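Local coordinates for protein putative transcriptional regulator, LysR family (PDB 3OXN) that probably regulates transcription as a DNA-binding factor of the LysR family, the part here being its substrate-binding (effector) domain, at residues E86-V91 with Y194-H199; F21-T26 with L71-P76. All coordinates share one frame; numbering follows the deposited sequence.

In the fold
Both contacts lie in the same five-stranded mixed sheet, one of two such sheets in this LysR substrate-binding domain. Their centres are about 9 Å apart. Interaction 2 comes first along the chain and closes before interaction 1 opens. It pairs the parallel strands 20-25 and 71-74. Interaction 1 pairs the antiparallel strands 194-199 and 83-89, the latter at the sheet's edge within this chain. Strands 71-74 and 194-199 are neighbours, so the two contacts form one continuous four-strand run. Helix 206-227 touches side chains from both. The chain crosses to the second sheet after strand 83-89 and is back in the first by strand 194-199, so interaction 1 also marks the root of the crossover between the two halves.

Interaction 1 (E86-V91 with Y194-H199); sequences EILGRV and YSMIWH
L88 lies across M196 in an antiparallel strand pair broken by a classic beta bulge, at the edge of one sheet of the periplasmic-binding-protein-like fold. The two side chains meet at about a right angle. CD2 of L88 touches CG of M196, a selenomethionine, at 3.7 Å. A chi1 of -78° sets CG of L88 beside its own backbone N, which brings it to 3.9 Å from CG of M196. E86 and M196 run side by side and point the same way. Helix 206-227 lies against these side chains: R212 and V215 touch M196, C219 touches L88, and R216 touches E86.

The bulge sets L88 and G89 together opposite Y194. The N-H of L88 points almost straight at O of Y194, over 2.9 Å. N of Y194 in turn gives a 2.9 Å bond to O of G89. Before the bulge, E86 and M196 form a hydrogen-bonded pair through both backbone groups. I87 and S195 form the non-hydrogen-bonded pair between, with diverging side chains.

Past the strand, V91 crosses the Y194 side chain obliquely. Y28 meets the Y194 ring edge-to-face, and the Y194 hydroxyl and T26 OG1 form a probable hydrogen bond. V91 follows the strand into the crossover to the other sheet. Its CG2 methyl lies 3.4 Å from CD1 of Y194.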
loop_
_atom_site.group_PDB
_atom_site.type_symbol
_atom_site.label_atom_id
_atom_site.label_comp_id
_atom_site.label_asym_id
_atom_site.label_seq_id
_atom_site.Cartn_x
_atom_site.Cartn_y
_atom_site.Cartn_z
ATOM N N GLU A 86 5.395 -1.839 -22.613
ATOM C CA GLU A 86 4.271 -1.513 -23.467
ATOM C C GLU A 86 3.280 -0.691 -22.642
ATOM O O GLU A 86 3.125 -0.950 -21.454
ATOM C CB GLU A 86 3.621 -2.792 -24.003
ATOM C CG GLU A 86 2.389 -3.221 -23.242
ATOM C CD GLU A 86 1.608 -4.314 -23.960
ATOM O OE1 GLU A 86 2.223 -5.337 -24.325
ATOM O OE2 GLU A 86 0.377 -4.142 -24.152
ATOM N N ILE A 87 2.627 0.307 -23.245
ATOM C CA ILE A 87 1.611 1.062 -22.507
ATOM C C ILE A 87 0.390 0.188 -22.260
ATOM O O ILE A 87 0.020 -0.633 -23.095
ATOM C CB ILE A 87 1.192 2.350 -23.223
ATOM C CG1 ILE A 87 2.411 3.223 -23.492
ATOM C CG2 ILE A 87 0.191 3.109 -22.396
ATOM C CD1 ILE A 87 2.083 4.592 -24.005
ATOM N N LEU A 88 -0.211 0.342 -21.091
ATOM C CA LEU A 88 -1.400 -0.419 -20.722
ATOM C C LEU A 88 -2.649 0.416 -20.942
ATOM O O LEU A 88 -3.639 -0.074 -21.484
ATOM C CB LEU A 88 -1.333 -0.837 -19.252
ATOM C CG LEU A 88 -0.451 -2.017 -18.883
ATOM C CD1 LEU A 88 -0.525 -2.189 -17.401
ATOM C CD2 LEU A 88 -0.920 -3.288 -19.561
ATOM N N GLY A 89 -2.572 1.678 -20.516
ATOM C CA GLY A 89 -3.695 2.590 -20.540
ATOM C C GLY A 89 -3.459 3.924 -19.857
ATOM O O GLY A 89 -2.383 4.217 -19.381
ATOM N N ARG A 90 -4.505 4.726 -19.765
ATOM C CA ARG A 90 -4.341 6.149 -19.528
ATOM C C ARG A 90 -4.897 6.599 -18.194
ATOM O O ARG A 90 -6.023 7.075 -18.127
ATOM C CB ARG A 90 -5.040 6.921 -20.656
ATOM C CG ARG A 90 -4.278 8.132 -21.142
ATOM C CD ARG A 90 -4.096 8.083 -22.645
ATOM N NE ARG A 90 -3.122 9.072 -23.089
ATOM C CZ ARG A 90 -3.421 10.345 -23.332
ATOM N NH1 ARG A 90 -4.677 10.772 -23.181
ATOM N NH2 ARG A 90 -2.469 11.189 -23.728
ATOM N N VAL A 91 -4.104 6.490 -17.139
ATOM C CA VAL A 91 -4.534 6.972 -15.829
ATOM C C VAL A 91 -4.748 8.481 -15.796
ATOM O O VAL A 91 -3.894 9.252 -16.244
ATOM C CB VAL A 91 -3.513 6.647 -14.745
ATOM C CG1 VAL A 91 -4.184 6.677 -13.381
ATOM C CG2 VAL A 91 -2.883 5.297 -15.009
ATOM N N TYR A 194 0.002 4.423 -17.791
ATOM C CA TYR A 194 0.634 3.324 -17.076
ATOM C C TYR A 194 1.099 2.297 -18.087
ATOM O O TYR A 194 0.680 2.319 -19.241
ATOM C CB TYR A 194 -0.354 2.670 -16.114
ATOM C CG TYR A 194 -0.048 2.868 -14.658
ATOM C CD1 TYR A 194 0.175 4.137 -14.145
ATOM C CD2 TYR A 194 0.002 1.783 -13.783
ATOM C CE1 TYR A 194 0.448 4.325 -12.795
ATOM C CE2 TYR A 194 0.265 1.952 -12.426
ATOM C CZ TYR A 194 0.488 3.231 -11.933
ATOM O OH TYR A 194 0.750 3.427 -10.588
ATOM N N SER A 195 1.964 1.395 -17.631
ATOM C CA SER A 195 2.599 0.396 -18.490
ATOM C C SER A 195 3.092 -0.847 -17.747
ATOM O O SER A 195 3.122 -0.890 -16.528
ATOM C CB SER A 195 3.754 1.021 -19.293
ATOM O OG SER A 195 4.152 2.261 -18.759
HETATM N N MSE A 196 3.429 -1.878 -18.513
HETATM C CA MSE A 196 4.126 -3.031 -17.986
HETATM C C MSE A 196 5.573 -2.835 -18.341
HETATM O O MSE A 196 5.878 -2.279 -19.393
HETATM C CB MSE A 196 3.634 -4.297 -18.646
HETATM C CG MSE A 196 2.256 -4.730 -18.233
HETATM SE SE MSE A 196 1.771 -6.363 -19.227
HETATM C CE MSE A 196 1.986 -5.704 -21.054
ATOM N N ILE A 197 6.465 -3.278 -17.468
ATOM C CA ILE A 197 7.882 -3.221 -17.770
ATOM C C ILE A 197 8.506 -4.553 -17.436
ATOM O O ILE A 197 8.198 -5.138 -16.404
ATOM C CB ILE A 197 8.589 -2.104 -16.978
ATOM C CG1 ILE A 197 7.692 -0.862 -16.862
ATOM C CG2 ILE A 197 9.944 -1.767 -17.609
ATOM C CD1 ILE A 197 7.646 -0.011 -18.094
ATOM N N TRP A 198 9.383 -5.042 -18.305
ATOM C CA TRP A 198 10.076 -6.291 -18.029
ATOM C C TRP A 198 11.457 -6.369 -18.673
ATOM O O TRP A 198 11.772 -5.631 -19.604
ATOM C CB TRP A 198 9.221 -7.504 -18.434
ATOM C CG TRP A 198 8.958 -7.596 -19.900
ATOM C CD1 TRP A 198 9.658 -8.321 -20.802
ATOM C CD2 TRP A 198 7.922 -6.930 -20.635
ATOM N NE1 TRP A 198 9.127 -8.158 -22.052
ATOM C CE2 TRP A 198 8.054 -7.304 -21.975
ATOM C CE3 TRP A 198 6.883 -6.055 -20.282
ATOM C CZ2 TRP A 198 7.203 -6.836 -22.975
ATOM C CZ3 TRP A 198 6.035 -5.588 -21.274
ATOM C CH2 TRP A 198 6.201 -5.979 -22.603
ATOM N N HIS A 199 12.266 -7.292 -18.160
ATOM C CA HIS A 199 13.599 -7.556 -18.685
ATOM C C HIS A 199 13.527 -8.336 -20.008
ATOM O O HIS A 199 12.666 -9.193 -20.181
ATOM C CB HIS A 199 14.397 -8.350 -17.645
ATOM C CG HIS A 199 15.888 -8.251 -17.795
ATOM N ND1 HIS A 199 16.605 -9.046 -18.666
ATOM C CD2 HIS A 199 16.799 -7.487 -17.150
ATOM C CE1 HIS A 199 17.892 -8.762 -18.562
ATOM N NE2 HIS A 199 18.039 -7.821 -17.648
#

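Interaction 2 (F21-T26 with L71-P76); sequences FTIATT and LAICRP
I23 and L71 sit side by side in a parallel strand pair of the sheet, within the periplasmic-binding-protein-like fold of LysR effector domains. The tight part of the contact is the face that carries I23, T25, L71 and I73. There the side chains of I23 and L71 point the same way. CD1 of I23 touches CB of L71 at 3.7 Å and also reaches its CD2. I23 CG2 also comes to 4.2 Å from CD1 of I73. Helices cover this face: L211 of helix 206-227 touches I23, and I33 and L34 of helix 28-44 touch I73.

The opposite face is looser. It carries A24 and A72, whose CB atoms are 4.5 Å apart. The backbone ladder between the faces is regular. A24 N bonds to L71 O at 2.9 Å, and A24 O accepts from I73 N at 3.0 Å. At the N-terminal end, partly exposed T22 takes part through its O, which accepts from L71 N.

The ladder weakens as the first strand ends. T26 N reaches I73 O in a weak bond of 3.5 Å. T26 is partly exposed, and its OG1, the probable partner of Y194 OH, caps A29 N at the turn into helix 28-44. Its CG2 methyl packs 3.6 Å from CB of C74.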
loop_
_atom_site.group_PDB
_atom_site.type_symbol
_atom_site.label_atom_id
_atom_site.label_comp_id
_atom_site.label_asym_id
_atom_site.label_seq_id
_atom_site.Cartn_x
_atom_site.Cartn_y
_atom_site.Cartn_z
ATOM N N PHE A 21 4.996 -15.805 -9.953
ATOM C CA PHE A 21 5.372 -14.614 -10.679
ATOM C C PHE A 21 5.581 -13.504 -9.679
ATOM O O PHE A 21 4.783 -13.325 -8.758
ATOM C CB PHE A 21 4.286 -14.237 -11.694
ATOM C CG PHE A 21 3.961 -15.342 -12.671
ATOM C CD1 PHE A 21 3.110 -16.379 -12.312
ATOM C CD2 PHE A 21 4.522 -15.354 -13.932
ATOM C CE1 PHE A 21 2.829 -17.399 -13.188
ATOM C CE2 PHE A 21 4.238 -16.377 -14.812
ATOM C CZ PHE A 21 3.387 -17.402 -14.433
ATOM N N THR A 22 6.688 -12.790 -9.844
ATOM C CA THR A 22 6.956 -11.597 -9.076
ATOM C C THR A 22 6.528 -10.396 -9.904
ATOM O O THR A 22 7.024 -10.180 -11.005
ATOM C CB THR A 22 8.448 -11.472 -8.778
ATOM O OG1 THR A 22 8.894 -12.672 -8.145
ATOM C CG2 THR A 22 8.729 -10.272 -7.877
ATOM N N ILE A 23 5.606 -9.618 -9.362
ATOM C CA ILE A 23 5.200 -8.372 -9.980
ATOM C C ILE A 23 5.557 -7.227 -9.069
ATOM O O ILE A 23 5.011 -7.125 -7.978
ATOM C CB ILE A 23 3.683 -8.330 -10.154
ATOM C CG1 ILE A 23 3.207 -9.568 -10.913
ATOM C CG2 ILE A 23 3.278 -7.044 -10.860
ATOM C CD1 ILE A 23 3.710 -9.612 -12.327
ATOM N N ALA A 24 6.470 -6.368 -9.498
ATOM C CA ALA A 24 6.762 -5.144 -8.746
ATOM C C ALA A 24 5.730 -4.100 -9.128
ATOM O O ALA A 24 5.598 -3.749 -10.306
ATOM C CB ALA A 24 8.172 -4.638 -9.047
ATOM N N THR A 25 4.967 -3.606 -8.166
ATOM C CA THR A 25 3.905 -2.672 -8.553
ATOM C C THR A 25 3.661 -1.460 -7.643
ATOM O O THR A 25 4.059 -1.432 -6.476
ATOM C CB THR A 25 2.593 -3.425 -8.881
ATOM O OG1 THR A 25 1.484 -2.531 -8.766
ATOM C CG2 THR A 25 2.383 -4.606 -7.954
ATOM N N THR A 26 3.035 -0.436 -8.205
ATOM C CA THR A 26 2.681 0.740 -7.423
ATOM C C THR A 26 1.489 0.452 -6.528
ATOM O O THR A 26 1.055 -0.681 -6.428
ATOM C CB THR A 26 2.338 1.936 -8.318
ATOM O OG1 THR A 26 1.213 1.608 -9.140
ATOM C CG2 THR A 26 3.523 2.305 -9.188
ATOM N N LEU A 71 7.834 -8.829 -13.816
ATOM C CA LEU A 71 7.167 -7.755 -14.542
ATOM C C LEU A 71 6.990 -6.569 -13.594
ATOM O O LEU A 71 6.806 -6.742 -12.386
ATOM C CB LEU A 71 5.792 -8.244 -15.008
ATOM C CG LEU A 71 4.852 -7.310 -15.764
ATOM C CD1 LEU A 71 5.407 -6.939 -17.125
ATOM C CD2 LEU A 71 3.497 -7.985 -15.905
ATOM N N ALA A 72 7.044 -5.360 -14.130
ATOM C CA ALA A 72 6.752 -4.181 -13.329
ATOM C C ALA A 72 5.542 -3.468 -13.922
ATOM O O ALA A 72 5.476 -3.273 -15.139
ATOM C CB ALA A 72 7.957 -3.262 -13.302
ATOM N N ILE A 73 4.577 -3.095 -13.082
ATOM C CA ILE A 73 3.487 -2.234 -13.554
ATOM C C ILE A 73 3.514 -0.842 -12.892
ATOM O O ILE A 73 3.290 -0.717 -11.683
ATOM C CB ILE A 73 2.109 -2.869 -13.345
ATOM C CG1 ILE A 73 2.064 -4.267 -13.979
ATOM C CG2 ILE A 73 1.021 -1.938 -13.902
ATOM C CD1 ILE A 73 0.825 -5.112 -13.606
ATOM N N CYS A 74 3.788 0.194 -13.683
ATOM C CA CYS A 74 3.872 1.544 -13.158
ATOM C C CYS A 74 3.911 2.571 -14.269
ATOM O O CYS A 74 3.702 2.256 -15.424
ATOM C CB CYS A 74 5.159 1.694 -12.361
ATOM S SG CYS A 74 6.660 1.696 -13.392
ATOM N N ARG A 75 4.199 3.811 -13.891
ATOM C CA ARG A 75 4.573 4.857 -14.832
ATOM C C ARG A 75 6.072 5.143 -14.701
ATOM O O ARG A 75 6.483 5.909 -13.837
ATOM C CB ARG A 75 3.795 6.127 -14.526
ATOM C CG ARG A 75 3.808 7.110 -15.654
ATOM C CD ARG A 75 3.365 8.488 -15.211
ATOM N NE ARG A 75 4.480 9.432 -15.234
ATOM C CZ ARG A 75 4.796 10.166 -16.294
ATOM N NH1 ARG A 75 4.074 10.067 -17.409
ATOM N NH2 ARG A 75 5.826 10.995 -16.238
ATOM N N PRO A 76 6.901 4.515 -15.545
ATOM C CA PRO A 76 8.344 4.786 -15.509
ATOM C C PRO A 76 8.641 6.276 -15.606
ATOM O O PRO A 76 8.235 6.911 -16.581
ATOM C CB PRO A 76 8.862 4.100 -16.769
ATOM C CG PRO A 76 7.872 3.048 -17.055
ATOM C CD PRO A 76 6.539 3.571 -16.611
#